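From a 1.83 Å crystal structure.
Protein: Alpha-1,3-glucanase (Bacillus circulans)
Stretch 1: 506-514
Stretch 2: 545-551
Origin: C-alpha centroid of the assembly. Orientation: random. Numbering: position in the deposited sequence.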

# COMPACT_ATOMS: atom_id res chain seq x y z
N TYR A 506 -14.94 -20.32 -8.70
CA TYR A 506 -15.01 -21.37 -7.67
C TYR A 506 -16.47 -21.64 -7.32
O TYR A 506 -17.36 -20.90 -7.76
CB TYR A 506 -14.15 -21.02 -6.45
CG TYR A 506 -12.67 -21.21 -6.77
CD1 TYR A 506 -12.01 -20.30 -7.57
CD2 TYR A 506 -11.97 -22.32 -6.32
CE1 TYR A 506 -10.68 -20.45 -7.90
CE2 TYR A 506 -10.62 -22.49 -6.65
CZ TYR A 506 -9.98 -21.55 -7.45
OH TYR A 506 -8.65 -21.67 -7.80
N GLY A 507 -16.73 -22.72 -6.58
CA GLY A 507 -18.04 -23.31 -6.50
C GLY A 507 -18.84 -23.06 -5.24
O GLY A 507 -19.92 -23.64 -5.09
N GLY A 508 -18.37 -22.19 -4.34
CA GLY A 508 -19.04 -22.02 -3.07
C GLY A 508 -20.36 -21.27 -3.14
O GLY A 508 -21.13 -21.31 -2.17
N GLY A 509 -20.61 -20.56 -4.23
CA GLY A 509 -21.89 -19.91 -4.42
C GLY A 509 -21.78 -18.39 -4.42
O GLY A 509 -20.91 -17.80 -3.76
N PHE A 510 -22.69 -17.74 -5.16
CA PHE A 510 -22.79 -16.29 -5.20
C PHE A 510 -24.25 -15.90 -5.01
O PHE A 510 -25.11 -16.26 -5.82
CB PHE A 510 -22.25 -15.73 -6.51
CG PHE A 510 -20.76 -15.91 -6.66
CD1 PHE A 510 -19.89 -14.95 -6.17
CD2 PHE A 510 -20.24 -17.04 -7.25
CE1 PHE A 510 -18.51 -15.11 -6.29
CE2 PHE A 510 -18.86 -17.22 -7.37
CZ PHE A 510 -18.00 -16.25 -6.89
N GLU A 511 -24.53 -15.16 -3.93
CA GLU A 511 -25.90 -14.88 -3.51
C GLU A 511 -26.08 -13.39 -3.24
O GLU A 511 -25.32 -12.81 -2.46
CB GLU A 511 -26.24 -15.67 -2.24
CG GLU A 511 -26.12 -17.19 -2.41
CD GLU A 511 -26.09 -17.93 -1.09
OE1 GLU A 511 -25.40 -18.97 -1.01
OE2 GLU A 511 -26.75 -17.48 -0.13
N ASN A 512 -27.10 -12.79 -3.86
CA ASN A 512 -27.42 -11.37 -3.69
C ASN A 512 -26.20 -10.48 -3.95
O ASN A 512 -25.79 -9.68 -3.11
CB ASN A 512 -28.00 -11.09 -2.30
CG ASN A 512 -28.57 -9.67 -2.16
OD1 ASN A 512 -29.04 -9.09 -3.14
ND2 ASN A 512 -28.53 -9.13 -0.95
N ILE A 513 -25.63 -10.61 -5.14
CA ILE A 513 -24.54 -9.76 -5.59
C ILE A 513 -25.10 -8.79 -6.62
O ILE A 513 -25.58 -9.23 -7.68
CB ILE A 513 -23.38 -10.57 -6.20
CG1 ILE A 513 -23.02 -11.78 -5.32
CG2 ILE A 513 -22.18 -9.66 -6.45
CD1 ILE A 513 -22.57 -11.44 -3.89
N VAL A 514 -25.03 -7.49 -6.34
CA VAL A 514 -25.67 -6.47 -7.16
C VAL A 514 -24.64 -5.44 -7.59
O VAL A 514 -23.84 -4.97 -6.77
CB VAL A 514 -26.83 -5.79 -6.42
CG1 VAL A 514 -27.48 -4.72 -7.31
CG2 VAL A 514 -27.86 -6.82 -5.97
N TYR A 545 -16.22 -18.49 -14.29
CA TYR A 545 -15.73 -19.84 -14.49
C TYR A 545 -16.36 -20.78 -13.47
O TYR A 545 -15.78 -21.79 -13.08
CB TYR A 545 -14.20 -19.90 -14.46
CG TYR A 545 -13.57 -19.37 -13.20
CD1 TYR A 545 -13.41 -17.99 -13.01
CD2 TYR A 545 -13.09 -20.23 -12.21
CE1 TYR A 545 -12.83 -17.49 -11.85
CE2 TYR A 545 -12.49 -19.73 -11.05
CZ TYR A 545 -12.36 -18.36 -10.89
OH TYR A 545 -11.79 -17.84 -9.75
N THR A 546 -17.56 -20.42 -13.00
CA THR A 546 -18.44 -21.31 -12.26
C THR A 546 -19.84 -21.18 -12.83
O THR A 546 -20.23 -20.12 -13.33
CB THR A 546 -18.47 -21.00 -10.75
OG1 THR A 546 -19.32 -21.94 -10.08
CG2 THR A 546 -19.01 -19.60 -10.47
N GLY A 547 -20.58 -22.28 -12.78
CA GLY A 547 -21.99 -22.27 -13.10
C GLY A 547 -22.89 -22.11 -11.90
O GLY A 547 -24.11 -22.12 -12.04
N ASN A 548 -22.30 -21.98 -10.71
CA ASN A 548 -23.05 -21.84 -9.46
C ASN A 548 -22.99 -20.38 -9.02
O ASN A 548 -22.01 -19.96 -8.41
CB ASN A 548 -22.48 -22.76 -8.39
CG ASN A 548 -23.21 -22.63 -7.08
OD1 ASN A 548 -24.39 -22.26 -7.04
ND2 ASN A 548 -22.52 -22.95 -5.98
N GLY A 549 -24.04 -19.63 -9.30
CA GLY A 549 -24.08 -18.26 -8.81
C GLY A 549 -25.04 -17.40 -9.59
O GLY A 549 -25.54 -17.78 -10.65
N SER A 550 -25.28 -16.22 -9.04
CA SER A 550 -26.12 -15.20 -9.66
C SER A 550 -25.48 -13.84 -9.44
O SER A 550 -24.74 -13.64 -8.47
CB SER A 550 -27.54 -15.19 -9.07
OG SER A 550 -28.09 -16.49 -9.03
N ALA A 551 -25.77 -12.92 -10.35
CA ALA A 551 -25.38 -11.52 -10.19
C ALA A 551 -26.32 -10.66 -11.01
O ALA A 551 -26.72 -11.05 -12.11
CB ALA A 551 -23.93 -11.28 -10.63
O HOH W 1 -19.92 -20.71 -6.89
O HOH W 2 -14.98 -22.61 -10.62
O HOH W 3 -23.83 -22.63 -3.20
O HOH W 4 -25.03 -19.71 -5.90
O HOH W 5 -27.37 -17.63 -6.51
O HOH W 6 -26.98 -12.38 -6.99

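The two stretches meet in a mixed contact of side-chain and backbone hydrogen bonds, bridging waters and packing around three aromatic rings. Together they bury 488 Å² of surface.

N548 makes the shortest direct polar contact. Its CA-to-CB bond points toward the first stretch, and its ND2 donates a hydrogen bond of 2.8 Å to the carbonyl O of G507. The same amide extends its reach through water: ND2 donates to water 3, which in turn donates to the O of G508, while OD1 accepts from water 4, itself the acceptor for the N of F510. In its t rotamer (chi1 179°) the side chain reaches three backbone groups: G507 directly, G508 and F510 through water. At G509, phi and psi of 113° and 151° would jam a CB against the preceding carbonyl, which by itself calls for glycine.

Further along, the N of S550 donates to the O of F510 at 3.2 Å. Water 5 reinforces this pairing by linking the same carbonyl to the OG of S550. Beyond the corner at N512 the link is indirect: water 6 accepts from the N of I513 and donates weakly to the O of S550, and the I513 O meets the CA of A551 at 3.4 Å in a CA-H...O contact.

The F510 ring sits close against the second stretch. Its CD2 lies 3.6 Å from the O of N548, which approaches the ring edge, and its CE2 is 3.9 Å from the CG2 of T546. G549 also borders this edge, and its lack of a side chain matters: an ideal CB there would come within 3.0 Å of the F510 CD2, a clash. Its backbone angles independently require glycine.

At the other end, Y506 and Y545 form an oblique aromatic pair, with centroids 5.8 Å apart and planes at 82°. The CA-to-CB bond of Y506 points away, yet the ring returns to the contact, its CD1 lying 3.6 Å from the CE2 of Y545 and 3.3 Å from the Y545 OH, which approaches the ring edge. Water 2 joins the backbones here, donating to the O of Y545 and accepting weakly from the N of Y506. Water 1 ties three backbone groups together, donating to the O atoms of Y506 and N548 and accepting from the N of G509.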